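Local structure of betainyl-CoA thiolase (Pseudomonas putida, 2HLJ) at residues A[14-19]-A[28-33]; A[34-39]-A[108-113]; A[102-107]-A[146-151]; A[83-88]-A[132-137]. The protein probably acts on acyl-CoA thioesters, with a hotdog fold related to thioesterases and a likely role in acyl transfer involving betainyl-CoA. One frame throughout, in Å; residues are numbered along the deposited sequence. Where two conformers were deposited one is given.

Contacts 1 and 2 use successive turns of helix 25-43, the long helix of the hotdog fold; their centres lie about 16 Å apart, and they touch where Leu29 CD1 meets Gln110 NE2 at 3.6 Å. Contacts 2 and 3 share strand 104-114, and a probable hydrogen bond of 3.0 Å from Gly150 N to Glu109 OE1 joins them. Contact 4 sets helix 127-138 against the same sheet and reaches contact 3 through Met149 SE and Leu83 CD1, 3.5 Å apart. Contacts 1 and 4 stand on opposite sides of the chain's centre, about 28 Å between centres. Glycerol, probably from the crystallisation liquor, is hydrogen-bonded to Ser33; glycerol also lies about 4 Å from the Leu112 side chain, and such molecules can mark pockets.

Contact 1 (A[14-19]-A[28-33]); sequences EDWVDY and YLLIFS
Ser33 OG, gripped by Asp25 OD1 and Arg24 NH1 of the second subunit and by a bound glycerol, sits three residues after Leu30 and two after Ile31, the pair against which Trp16 packs. None of those polar bonds crosses between the loop 14-19 and the helix segment 28-33; what joins these two is the indole. Its six-membered ring reaches over to the helix at two corners. Trp16 CZ3 comes to 3.7 Å from Ile31 CG1, and Ile31 CD1 follows at 3.9 Å from the same carbon. Two bonds away, beyond CH2, Trp16 CZ2 lies 3.9 Å from Leu30 CD2, a methyl that also comes within 4.1 Å of Trp16 NE1. Both CD2 and CG1 approach the ring obliquely, although the Leu30 side chain as a whole crosses the indole at about a right angle and touches it through a single branch. Ile31 reaches it because CG1 lies beside its own backbone N (chi1 -67°) and CD1 extends the chain outward. Behind the contact, Ile31 packs on Leu96 and Val78 of the sheet. All three touching residues are buried and no hydrogen bond joins the two segments, so the contact itself is apolar burial; direction comes from a backbone hydrogen bond of Trp16 to Arg24, the residue just before helix 25-43, and from the stack of Phe27 on the indole.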
loop_
_atom_site.group_PDB
_atom_site.type_symbol
_atom_site.label_atom_id
_atom_site.label_comp_id
_atom_site.label_asym_id
_atom_site.label_seq_id
_atom_site.Cartn_x
_atom_site.Cartn_y
_atom_site.Cartn_z
ATOM N N GLU A 14 0.138 18.346 6.525
ATOM C CA GLU A 14 1.570 18.370 6.725
ATOM C C GLU A 14 2.114 17.087 7.347
ATOM O O GLU A 14 3.263 16.765 7.117
ATOM C CB GLU A 14 1.975 19.551 7.584
ATOM C CG GLU A 14 3.444 19.919 7.456
ATOM C CD GLU A 14 3.787 21.289 8.071
ATOM O OE1 GLU A 14 2.865 22.093 8.345
ATOM O OE2 GLU A 14 4.997 21.544 8.262
ATOM N N ASP A 15 1.308 16.325 8.082
ATOM C CA ASP A 15 1.864 15.086 8.655
ATOM C C ASP A 15 1.817 13.897 7.707
ATOM O O ASP A 15 2.245 12.795 8.074
ATOM C CB ASP A 15 1.304 14.745 10.044
ATOM C CG ASP A 15 -0.185 14.633 10.066
ATOM O OD1 ASP A 15 -0.820 14.844 9.009
ATOM O OD2 ASP A 15 -0.716 14.366 11.171
ATOM N N TRP A 16 1.372 14.132 6.476
ATOM C CA TRP A 16 1.444 13.119 5.418
ATOM C C TRP A 16 2.526 13.308 4.357
ATOM O O TRP A 16 2.656 12.478 3.431
ATOM C CB TRP A 16 0.104 13.035 4.702
ATOM C CG TRP A 16 -1.003 12.487 5.532
ATOM C CD1 TRP A 16 -0.913 11.948 6.784
ATOM C CD2 TRP A 16 -2.356 12.388 5.152
ATOM N NE1 TRP A 16 -2.119 11.535 7.198
ATOM C CE2 TRP A 16 -3.037 11.774 6.213
ATOM C CE3 TRP A 16 -3.070 12.751 4.006
ATOM C CZ2 TRP A 16 -4.412 11.543 6.187
ATOM C CZ3 TRP A 16 -4.431 12.516 3.977
ATOM C CH2 TRP A 16 -5.089 11.911 5.059
ATOM N N VAL A 17 3.308 14.375 4.478
ATOM C CA VAL A 17 4.249 14.739 3.460
ATOM C C VAL A 17 5.675 14.652 3.974
ATOM O O VAL A 17 5.908 14.722 5.163
ATOM C CB VAL A 17 3.962 16.129 2.809
ATOM C CG1 VAL A 17 2.492 16.227 2.314
ATOM C CG2 VAL A 17 4.289 17.270 3.724
ATOM N N ASP A 18 6.604 14.463 3.044
ATOM C CA ASP A 18 8.026 14.402 3.342
ATOM C C ASP A 18 8.566 15.836 3.385
ATOM O O ASP A 18 7.808 16.804 3.294
ATOM C CB ASP A 18 8.780 13.517 2.332
ATOM C CG ASP A 18 8.606 13.962 0.891
ATOM O OD1 ASP A 18 8.372 15.166 0.646
ATOM O OD2 ASP A 18 8.709 13.108 -0.009
ATOM N N TYR A 19 9.877 15.959 3.559
ATOM C CA TYR A 19 10.531 17.239 3.746
ATOM C C TYR A 19 10.267 18.171 2.562
ATOM O O TYR A 19 10.182 19.390 2.721
ATOM C CB TYR A 19 12.058 17.020 3.969
ATOM C CG TYR A 19 12.759 18.208 4.602
ATOM C CD1 TYR A 19 12.484 18.606 5.913
ATOM C CD2 TYR A 19 13.701 18.944 3.890
ATOM C CE1 TYR A 19 13.140 19.730 6.482
ATOM C CE2 TYR A 19 14.351 20.040 4.460
ATOM C CZ TYR A 19 14.066 20.431 5.733
ATOM O OH TYR A 19 14.748 21.528 6.232
ATOM N N TYR A 28 -1.079 7.675 0.476
ATOM C CA TYR A 28 -2.035 7.460 -0.643
ATOM C C TYR A 28 -2.925 6.273 -0.269
ATOM O O TYR A 28 -4.151 6.348 -0.374
ATOM C CB TYR A 28 -1.352 7.101 -1.939
ATOM C CG TYR A 28 -0.523 8.115 -2.690
ATOM C CD1 TYR A 28 0.749 8.443 -2.271
ATOM C CD2 TYR A 28 -0.963 8.638 -3.918
ATOM C CE1 TYR A 28 1.523 9.310 -2.990
ATOM C CE2 TYR A 28 -0.183 9.502 -4.661
ATOM C CZ TYR A 28 1.076 9.835 -4.190
ATOM O OH TYR A 28 1.904 10.692 -4.904
ATOM N N LEU A 29 -2.301 5.190 0.211
ATOM C CA LEU A 29 -3.042 4.007 0.677
ATOM C C LEU A 29 -3.928 4.268 1.893
ATOM O O LEU A 29 -5.000 3.695 1.982
ATOM C CB LEU A 29 -2.119 2.799 0.908
ATOM C CG LEU A 29 -2.763 1.411 0.858
ATOM C CD1 LEU A 29 -3.239 1.003 -0.562
ATOM C CD2 LEU A 29 -1.766 0.343 1.376
ATOM N N LEU A 30 -3.515 5.146 2.815
ATOM C CA LEU A 30 -4.383 5.545 3.908
ATOM C C LEU A 30 -5.669 6.218 3.437
ATOM O O LEU A 30 -6.773 5.912 3.939
ATOM C CB LEU A 30 -3.645 6.460 4.919
ATOM C CG LEU A 30 -4.473 6.794 6.149
ATOM C CD1 LEU A 30 -4.883 5.535 6.900
ATOM C CD2 LEU A 30 -3.757 7.784 7.089
ATOM N N ILE A 31 -5.534 7.152 2.500
ATOM C CA ILE A 31 -6.691 7.836 1.903
ATOM C C ILE A 31 -7.609 6.811 1.257
ATOM O O ILE A 31 -8.814 6.831 1.459
ATOM C CB ILE A 31 -6.239 8.879 0.839
ATOM C CG1 ILE A 31 -5.485 10.023 1.489
ATOM C CG2 ILE A 31 -7.415 9.349 -0.014
ATOM C CD1 ILE A 31 -4.637 10.783 0.503
ATOM N N PHE A 32 -7.047 5.868 0.509
ATOM C CA PHE A 32 -7.876 4.780 -0.007
ATOM C C PHE A 32 -8.540 3.891 1.078
ATOM O O PHE A 32 -9.685 3.451 0.898
ATOM C CB PHE A 32 -7.089 3.898 -0.997
ATOM C CG PHE A 32 -6.644 4.586 -2.261
ATOM C CD1 PHE A 32 -7.383 5.595 -2.867
ATOM C CD2 PHE A 32 -5.516 4.102 -2.939
ATOM C CE1 PHE A 32 -6.965 6.157 -4.068
ATOM C CE2 PHE A 32 -5.064 4.703 -4.081
ATOM C CZ PHE A 32 -5.801 5.704 -4.680
ATOM N N SER A 33 -7.861 3.654 2.204
ATOM C CA SER A 33 -8.430 2.859 3.335
ATOM C C SER A 33 -9.661 3.536 3.911
ATOM O O SER A 33 -10.661 2.887 4.220
ATOM C CB SER A 33 -7.395 2.669 4.472
ATOM O OG SER A 33 -7.673 1.537 5.312
#

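Contact 2 (A[34-39]-A[108-113]); sequences YATDAL and SEQMLL
Thr36 points its methyl at the isobutyl end of Leu112, the two side chains meeting tip to tip: Thr36 CG2 is 4.0 Å from Leu112 CD2 and 4.1 Å from Leu112 CD1, sitting against both branches. The methyl can do this because CG2 lies anti to the threonine's backbone N, which leaves OG1 beside that N (chi1 -62°) and turned to a different set of partners. Thr36 OG1 is hydrogen-bonded to His94 NE2 and to Phe32 O one turn back in the helix, and at 2.8 Å to a water. That water bridges the contact by donating to Gln110 OE1 at 2.6 Å. The direct gap between Thr36 OG1 and Gln110 OE1 is 4.0 Å, too long for a bond of their own, and the water takes it up. At the other end of the amide, Gln110 NE2 donates to Ser108 OG over 3.1 Å in a nearly straight bond (168°) that stays in the amide plane. Bonds at both ends probably fix which way round the amide sits. Ser108 OG is in turn bonded to His63 O. The centre of the contact lies about 4 Å from that of the chain, where helix 25-43 packs against the antiparallel sheet in the manner of a hotdog fold: strand 104-114 runs between strands 89-98 and 57-66, with Val92 and Thr59 flanking Leu112.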
loop_
_atom_site.group_PDB
_atom_site.type_symbol
_atom_site.label_atom_id
_atom_site.label_comp_id
_atom_site.label_asym_id
_atom_site.label_seq_id
_atom_site.Cartn_x
_atom_site.Cartn_y
_atom_site.Cartn_z
ATOM N N TYR A 34 -9.554 4.837 4.097
ATOM C CA TYR A 34 -10.666 5.635 4.558
ATOM C C TYR A 34 -11.795 5.584 3.541
ATOM O O TYR A 34 -12.938 5.528 3.914
ATOM C CB TYR A 34 -10.256 7.068 4.782
ATOM C CG TYR A 34 -9.304 7.321 5.936
ATOM C CD1 TYR A 34 -9.263 6.488 7.058
ATOM C CD2 TYR A 34 -8.491 8.438 5.928
ATOM C CE1 TYR A 34 -8.388 6.749 8.114
ATOM C CE2 TYR A 34 -7.645 8.719 6.980
ATOM C CZ TYR A 34 -7.586 7.875 8.067
ATOM O OH TYR A 34 -6.712 8.171 9.104
ATOM N N ALA A 35 -11.448 5.567 2.264
ATOM C CA ALA A 35 -12.442 5.412 1.195
ATOM C C ALA A 35 -13.177 4.073 1.295
ATOM O O ALA A 35 -14.400 4.016 1.091
ATOM C CB ALA A 35 -11.794 5.544 -0.175
ATOM N N THR A 36 -12.431 2.995 1.563
ATOM C CA THR A 36 -13.021 1.654 1.778
ATOM C C THR A 36 -13.983 1.692 2.967
ATOM O O THR A 36 -15.100 1.187 2.894
ATOM C CB THR A 36 -11.929 0.608 2.038
ATOM O OG1 THR A 36 -11.070 0.489 0.897
ATOM C CG2 THR A 36 -12.538 -0.771 2.357
ATOM N N ASP A 37 -13.585 2.362 4.046
ATOM C CA ASP A 37 -14.470 2.481 5.208
ATOM C C ASP A 37 -15.798 3.221 4.870
ATOM O O ASP A 37 -16.900 2.818 5.264
ATOM C CB ASP A 37 -13.768 3.177 6.370
ATOM C CG ASP A 37 -12.559 2.407 6.899
ATOM O OD1 ASP A 37 -12.314 1.245 6.508
ATOM O OD2 ASP A 37 -11.824 2.997 7.709
ATOM N N ALA A 38 -15.675 4.323 4.171
ATOM C CA ALA A 38 -16.823 5.085 3.711
ATOM C C ALA A 38 -17.712 4.292 2.756
ATOM O O ALA A 38 -18.918 4.448 2.778
ATOM C CB ALA A 38 -16.348 6.384 3.038
ATOM N N LEU A 39 -17.132 3.460 1.912
ATOM C CA LEU A 39 -17.927 2.591 1.062
ATOM C C LEU A 39 -18.768 1.617 1.911
ATOM O O LEU A 39 -19.930 1.362 1.604
ATOM C CB LEU A 39 -17.030 1.814 0.113
ATOM C CG LEU A 39 -17.763 0.951 -0.905
ATOM C CD1 LEU A 39 -18.649 1.760 -1.850
ATOM C CD2 LEU A 39 -16.788 0.085 -1.651
ATOM N N SER A 108 -5.479 1.894 -7.060
ATOM C CA SER A 108 -5.192 0.684 -6.312
ATOM C C SER A 108 -6.276 -0.326 -6.503
ATOM O O SER A 108 -7.449 -0.004 -6.310
ATOM C CB SER A 108 -5.118 1.000 -4.802
ATOM O OG SER A 108 -4.745 -0.163 -4.097
ATOM N N GLU A 109 -5.873 -1.557 -6.837
ATOM C CA GLU A 109 -6.749 -2.704 -6.924
ATOM C C GLU A 109 -6.591 -3.466 -5.628
ATOM O O GLU A 109 -5.468 -3.699 -5.208
ATOM C CB GLU A 109 -6.284 -3.600 -8.094
ATOM C CG GLU A 109 -7.245 -4.737 -8.404
ATOM C CD GLU A 109 -6.688 -5.738 -9.396
ATOM O OE1 GLU A 109 -5.526 -5.562 -9.846
ATOM O OE2 GLU A 109 -7.425 -6.697 -9.738
ATOM N N GLN A 110 -7.694 -3.859 -4.989
ATOM C CA GLN A 110 -7.617 -4.513 -3.707
ATOM C C GLN A 110 -8.603 -5.621 -3.592
ATOM O O GLN A 110 -9.679 -5.571 -4.197
ATOM C CB GLN A 110 -7.932 -3.530 -2.576
ATOM C CG GLN A 110 -7.312 -2.175 -2.797
ATOM C CD GLN A 110 -7.275 -1.371 -1.552
ATOM O OE1 GLN A 110 -8.071 -1.582 -0.643
ATOM N NE2 GLN A 110 -6.360 -0.431 -1.498
HETATM N N MSE A 111 -8.235 -6.601 -2.784
HETATM C CA MSE A 111 -9.135 -7.679 -2.403
HETATM C C MSE A 111 -9.305 -7.665 -0.885
HETATM O O MSE A 111 -8.330 -7.667 -0.147
HETATM C CB MSE A 111 -8.568 -9.028 -2.867
HETATM C CG MSE A 111 -9.468 -10.206 -2.533
HETATM SE SE MSE A 111 -11.020 -10.228 -3.665
HETATM C CE MSE A 111 -10.163 -10.663 -5.353
ATOM N N LEU A 112 -10.550 -7.666 -0.434
ATOM C CA LEU A 112 -10.878 -7.536 0.988
ATOM C C LEU A 112 -11.751 -8.720 1.402
ATOM O O LEU A 112 -12.535 -9.202 0.597
ATOM C CB LEU A 112 -11.634 -6.229 1.207
ATOM C CG LEU A 112 -11.039 -4.937 0.624
ATOM C CD1 LEU A 112 -12.081 -4.128 -0.020
ATOM C CD2 LEU A 112 -10.382 -4.130 1.758
ATOM N N LEU A 113 -11.541 -9.202 2.625
ATOM C CA LEU A 113 -12.237 -10.345 3.211
ATOM C C LEU A 113 -13.159 -9.865 4.313
ATOM O O LEU A 113 -12.723 -9.104 5.206
ATOM C CB LEU A 113 -11.219 -11.326 3.826
ATOM C CG LEU A 113 -11.783 -12.557 4.555
ATOM C CD1 LEU A 113 -12.545 -13.433 3.597
ATOM C CD2 LEU A 113 -10.691 -13.359 5.226
HETATM O O HOH W 1 -8.515 -0.273 1.574
#

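Contact 3 (A[102-107]-A[146-151]); sequences DEVLAA and PQYMGR
The Tyr148 ring meets Ala107 and Val104 obliquely, turning CD2 and CE2 toward strand 104-114. One face of the same ring carries Gln147 CG, 3.8 Å above the plane and displaced toward the rim. Within its own segment the ring also has the Arg151 guanidinium beside it, Tyr148 CD1 lying 3.7 Å above the centre of that group. Ala107 CB stands 3.9 Å from Tyr148 CD2 and 4.1 Å from Tyr148 CB, nestling at the root of the ring. Further out, Val104 CG2 comes to 4.0 Å from Tyr148 CE2; the two side chains run alongside one another, pointing opposite ways. A chi1 of -59° is what turns this branch of the valine, and not CG1, to the tyrosine. Tyr148 is the centre of an inverse gamma turn in the loop after helix 127-138, and the turn brings its ring against the start of strand 104-114, an inner strand of the hotdog sheet. Tyr93 OH is hydrogen-bonded to Tyr148 N, so a neighbouring strand also holds the turn. Leu67 and Asn65 pack against the tyrosine, and Arg151 packs on Glu61 of the second subunit.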
loop_
_atom_site.group_PDB
_atom_site.type_symbol
_atom_site.label_atom_id
_atom_site.label_comp_id
_atom_site.label_asym_id
_atom_site.label_seq_id
_atom_site.Cartn_x
_atom_site.Cartn_y
_atom_site.Cartn_z
ATOM N N ASP A 102 -6.843 15.922 -15.434
ATOM C CA ASP A 102 -7.762 14.873 -15.836
ATOM C C ASP A 102 -7.077 13.561 -16.172
ATOM O O ASP A 102 -7.335 12.986 -17.232
ATOM C CB ASP A 102 -8.678 15.337 -16.995
ATOM C CG ASP A 102 -7.917 15.732 -18.242
ATOM O OD1 ASP A 102 -6.774 16.248 -18.115
ATOM O OD2 ASP A 102 -8.471 15.539 -19.355
ATOM N N GLU A 103 -6.165 13.128 -15.302
ATOM C CA GLU A 103 -5.716 11.728 -15.242
ATOM C C GLU A 103 -5.538 11.333 -13.775
ATOM O O GLU A 103 -5.446 12.201 -12.888
ATOM C CB GLU A 103 -4.434 11.499 -16.036
ATOM C CG GLU A 103 -3.194 12.275 -15.601
ATOM C CD GLU A 103 -1.981 12.065 -16.547
ATOM O OE1 GLU A 103 -1.962 12.719 -17.632
ATOM O OE2 GLU A 103 -1.041 11.276 -16.186
ATOM N N VAL A 104 -5.524 10.041 -13.483
ATOM C CA VAL A 104 -5.419 9.665 -12.089
ATOM C C VAL A 104 -4.029 9.991 -11.531
ATOM O O VAL A 104 -3.019 9.892 -12.217
ATOM C CB VAL A 104 -5.798 8.198 -11.804
ATOM C CG1 VAL A 104 -7.242 7.942 -12.239
ATOM C CG2 VAL A 104 -4.817 7.231 -12.465
ATOM N N LEU A 105 -4.021 10.378 -10.261
ATOM C CA LEU A 105 -2.814 10.591 -9.499
ATOM C C LEU A 105 -2.219 9.292 -9.003
ATOM O O LEU A 105 -0.992 9.181 -8.824
ATOM C CB LEU A 105 -3.135 11.478 -8.290
ATOM C CG LEU A 105 -3.812 12.820 -8.601
ATOM C CD1 LEU A 105 -4.112 13.576 -7.337
ATOM C CD2 LEU A 105 -2.894 13.624 -9.498
ATOM N N ALA A 106 -3.113 8.371 -8.649
ATOM C CA ALA A 106 -2.772 7.029 -8.188
ATOM C C ALA A 106 -4.013 6.166 -8.307
ATOM O O ALA A 106 -5.123 6.686 -8.384
ATOM C CB ALA A 106 -2.337 7.062 -6.738
ATOM N N ALA A 107 -3.813 4.858 -8.326
ATOM C CA ALA A 107 -4.906 3.865 -8.405
ATOM C C ALA A 107 -4.504 2.609 -7.621
ATOM O O ALA A 107 -3.298 2.286 -7.521
ATOM C CB ALA A 107 -5.200 3.541 -9.872
ATOM N N PRO A 146 -11.272 0.449 -15.328
ATOM C CA PRO A 146 -10.086 0.484 -14.481
ATOM C C PRO A 146 -8.826 0.157 -15.267
ATOM O O PRO A 146 -8.701 -0.914 -15.869
ATOM C CB PRO A 146 -10.385 -0.581 -13.418
ATOM C CG PRO A 146 -11.884 -0.689 -13.419
ATOM C CD PRO A 146 -12.212 -0.589 -14.873
ATOM N N GLN A 147 -7.902 1.097 -15.283
ATOM C CA GLN A 147 -6.696 0.913 -16.060
ATOM C C GLN A 147 -5.661 0.012 -15.367
ATOM O O GLN A 147 -5.064 -0.853 -16.006
ATOM C CB GLN A 147 -6.107 2.273 -16.376
ATOM C CG GLN A 147 -4.922 2.211 -17.292
ATOM C CD GLN A 147 -4.413 3.583 -17.648
ATOM O OE1 GLN A 147 -5.057 4.593 -17.342
ATOM N NE2 GLN A 147 -3.241 3.634 -18.289
ATOM N N TYR A 148 -5.476 0.212 -14.068
ATOM C CA TYR A 148 -4.364 -0.387 -13.312
ATOM C C TYR A 148 -4.826 -1.654 -12.589
ATOM O O TYR A 148 -5.014 -1.701 -11.361
ATOM C CB TYR A 148 -3.761 0.674 -12.368
ATOM C CG TYR A 148 -3.186 1.816 -13.179
ATOM C CD1 TYR A 148 -1.899 1.763 -13.675
ATOM C CD2 TYR A 148 -3.954 2.928 -13.490
ATOM C CE1 TYR A 148 -1.388 2.788 -14.458
ATOM C CE2 TYR A 148 -3.437 3.970 -14.254
ATOM C CZ TYR A 148 -2.169 3.873 -14.741
ATOM O OH TYR A 148 -1.690 4.888 -15.493
HETATM N N MSE A 149 -5.009 -2.683 -13.410
HETATM C CA MSE A 149 -5.530 -3.965 -13.010
HETATM C C MSE A 149 -4.545 -5.008 -13.403
HETATM O O MSE A 149 -3.951 -4.895 -14.458
HETATM C CB MSE A 149 -6.780 -4.258 -13.825
HETATM C CG MSE A 149 -7.824 -3.260 -13.598
HETATM SE SE MSE A 149 -8.751 -3.897 -12.096
HETATM C CE MSE A 149 -10.068 -4.860 -13.359
ATOM N N GLY A 150 -4.438 -6.067 -12.608
ATOM C CA GLY A 150 -3.581 -7.189 -12.946
ATOM C C GLY A 150 -2.137 -6.772 -13.128
ATOM O O GLY A 150 -1.397 -7.401 -13.874
ATOM N N ARG A 151 -1.703 -5.728 -12.419
ATOM C CA ARG A 151 -0.361 -5.193 -12.640
ATOM C C ARG A 151 0.730 -6.004 -11.926
ATOM O O ARG A 151 0.514 -6.540 -10.835
ATOM C CB ARG A 151 -0.304 -3.713 -12.201
ATOM C CG ARG A 151 -1.178 -2.796 -13.038
ATOM C CD ARG A 151 -0.713 -2.874 -14.454
ATOM N NE ARG A 151 -1.373 -1.961 -15.367
ATOM C CZ ARG A 151 -0.787 -0.938 -15.986
ATOM N NH1 ARG A 151 0.493 -0.636 -15.768
ATOM N NH2 ARG A 151 -1.509 -0.200 -16.818
#

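Contact 4 (A[83-88]-A[132-137]); sequences LGFDRK and RLNHLV
Phe85 and Leu133 make the tight part of this contact, where the end of strand 75-85, just past a classic beta bulge at Leu83 and Gly84 facing His91, meets helix 127-138. Leu133 CD1 sits almost squarely over the ring in a CH-pi contact, 3.9 Å from the Phe85 centroid and only 6° off the ring normal. The stem of the leucine presses in as well, with Leu133 CB 3.6 Å from Phe85 CE2. Phe85 can offer its ring this way because CG stands between the backbone N and the carbonyl carbon (chi1 66°). Leu90, Ile82 and Ile43 pack around the buried leucine, so the helix is seated on the hotdog sheet as well as on helix 25-43. Toward solvent the contact is narrower and more polar. Asn134, partly exposed, brings its amide oxygen to the edge of the ring, near its plane: Asn134 OD1 is 3.4 Å from Phe85 CZ. The loose side is at Val137, whose CG2 stays 4.8 Å from Phe85 CE2. Beyond Phe85 the chain runs away from helix 127-138 and bends through an Asx turn, in which Lys88 N donates to Asp86 OD1 at 3.0 Å, on the anti side of the carboxylate and tilted 29° out of its plane.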
loop_
_atom_site.group_PDB
_atom_site.type_symbol
_atom_site.label_atom_id
_atom_site.label_comp_id
_atom_site.label_asym_id
_atom_site.label_seq_id
_atom_site.Cartn_x
_atom_site.Cartn_y
_atom_site.Cartn_z
ATOM N N LEU A 83 -15.354 -4.232 -8.565
ATOM C CA LEU A 83 -14.984 -5.052 -9.700
ATOM C C LEU A 83 -15.644 -6.411 -9.639
ATOM O O LEU A 83 -15.794 -7.064 -10.658
ATOM C CB LEU A 83 -13.478 -5.238 -9.744
ATOM C CG LEU A 83 -12.689 -3.943 -9.708
ATOM C CD1 LEU A 83 -11.207 -4.250 -9.582
ATOM C CD2 LEU A 83 -13.042 -3.112 -10.932
ATOM N N GLY A 84 -16.062 -6.831 -8.449
ATOM C CA GLY A 84 -16.555 -8.209 -8.269
ATOM C C GLY A 84 -16.698 -8.507 -6.792
ATOM O O GLY A 84 -16.150 -7.791 -5.969
ATOM N N PHE A 85 -17.484 -9.524 -6.447
ATOM C CA PHE A 85 -17.552 -9.990 -5.075
ATOM C C PHE A 85 -18.091 -11.397 -5.049
ATOM O O PHE A 85 -18.735 -11.828 -6.012
ATOM C CB PHE A 85 -18.380 -9.045 -4.191
ATOM C CG PHE A 85 -19.835 -8.980 -4.541
ATOM C CD1 PHE A 85 -20.737 -9.873 -3.993
ATOM C CD2 PHE A 85 -20.310 -8.004 -5.401
ATOM C CE1 PHE A 85 -22.088 -9.779 -4.298
ATOM C CE2 PHE A 85 -21.650 -7.923 -5.733
ATOM C CZ PHE A 85 -22.543 -8.791 -5.170
ATOM N N ASP A 86 -17.792 -12.133 -3.975
ATOM C CA ASP A 86 -18.357 -13.466 -3.830
ATOM C C ASP A 86 -19.050 -13.550 -2.494
ATOM O O ASP A 86 -19.507 -12.539 -2.002
ATOM C CB ASP A 86 -17.302 -14.552 -4.080
ATOM C CG ASP A 86 -16.120 -14.493 -3.120
ATOM O OD1 ASP A 86 -16.229 -13.933 -1.995
ATOM O OD2 ASP A 86 -15.073 -15.049 -3.502
ATOM N N ARG A 87 -19.148 -14.730 -1.903
ATOM C CA ARG A 87 -19.852 -14.873 -0.630
ATOM C C ARG A 87 -19.200 -14.083 0.505
ATOM O O ARG A 87 -19.882 -13.670 1.405
ATOM C CB ARG A 87 -19.982 -16.353 -0.248
ATOM C CG ARG A 87 -20.862 -17.142 -1.208
ATOM C CD ARG A 87 -21.141 -18.578 -0.731
ATOM N N LYS A 88 -17.884 -13.879 0.468
ATOM C CA LYS A 88 -17.206 -13.190 1.562
ATOM C C LYS A 88 -16.053 -12.253 1.181
ATOM O O LYS A 88 -15.414 -11.672 2.081
ATOM C CB LYS A 88 -16.718 -14.200 2.589
ATOM C CG LYS A 88 -15.663 -15.132 2.096
ATOM C CD LYS A 88 -15.558 -16.376 3.011
ATOM C CE LYS A 88 -14.195 -17.048 2.864
ATOM N NZ LYS A 88 -13.905 -18.191 3.795
ATOM N N ARG A 132 -27.366 -4.160 -2.091
ATOM C CA ARG A 132 -26.736 -2.828 -2.180
ATOM C C ARG A 132 -25.470 -2.847 -3.070
ATOM O O ARG A 132 -25.240 -1.927 -3.853
ATOM C CB ARG A 132 -26.436 -2.284 -0.787
ATOM C CG ARG A 132 -27.697 -2.158 0.038
ATOM C CD ARG A 132 -27.443 -1.764 1.504
ATOM N NE ARG A 132 -28.725 -1.715 2.199
ATOM C CZ ARG A 132 -28.894 -1.694 3.513
ATOM N NH1 ARG A 132 -27.865 -1.746 4.333
ATOM N NH2 ARG A 132 -30.116 -1.666 4.008
ATOM N N LEU A 133 -24.678 -3.910 -2.980
ATOM C CA LEU A 133 -23.527 -4.071 -3.855
ATOM C C LEU A 133 -23.943 -4.157 -5.333
ATOM O O LEU A 133 -23.335 -3.532 -6.200
ATOM C CB LEU A 133 -22.727 -5.336 -3.464
ATOM C CG LEU A 133 -21.943 -5.243 -2.149
ATOM C CD1 LEU A 133 -21.361 -6.581 -1.730
ATOM C CD2 LEU A 133 -20.854 -4.203 -2.229
ATOM N N ASN A 134 -24.980 -4.927 -5.621
ATOM C CA ASN A 134 -25.480 -5.016 -7.004
ATOM C C ASN A 134 -25.991 -3.661 -7.509
ATOM O O ASN A 134 -25.791 -3.310 -8.675
ATOM C CB ASN A 134 -26.578 -6.053 -7.115
ATOM C CG ASN A 134 -26.068 -7.485 -6.985
ATOM O OD1 ASN A 134 -24.946 -7.793 -7.339
ATOM N ND2 ASN A 134 -26.925 -8.364 -6.519
ATOM N N HIS A 135 -26.655 -2.907 -6.633
ATOM C CA HIS A 135 -27.151 -1.551 -6.975
ATOM C C HIS A 135 -25.996 -0.628 -7.409
ATOM O O HIS A 135 -26.038 0.027 -8.465
ATOM C CB HIS A 135 -27.887 -0.974 -5.772
ATOM C CG HIS A 135 -28.463 0.389 -6.001
ATOM N ND1 HIS A 135 -29.530 0.607 -6.844
ATOM C CD2 HIS A 135 -28.129 1.601 -5.496
ATOM C CE1 HIS A 135 -29.821 1.895 -6.862
ATOM N NE2 HIS A 135 -28.994 2.520 -6.048
ATOM N N LEU A 136 -24.945 -0.598 -6.601
ATOM C CA LEU A 136 -23.743 0.204 -6.915
ATOM C C LEU A 136 -23.073 -0.213 -8.206
ATOM O O LEU A 136 -22.671 0.613 -9.023
ATOM C CB LEU A 136 -22.728 0.115 -5.777
ATOM C CG LEU A 136 -23.017 0.989 -4.562
ATOM C CD1 LEU A 136 -21.939 0.748 -3.538
ATOM C CD2 LEU A 136 -23.056 2.454 -4.967
ATOM N N VAL A 137 -22.919 -1.508 -8.375
ATOM C CA VAL A 137 -22.371 -2.072 -9.613
ATOM C C VAL A 137 -23.171 -1.647 -10.852
ATOM O O VAL A 137 -22.584 -1.234 -11.861
ATOM C CB VAL A 137 -22.264 -3.604 -9.489
ATOM C CG1 VAL A 137 -21.957 -4.287 -10.835
ATOM C CG2 VAL A 137 -21.179 -3.954 -8.427
#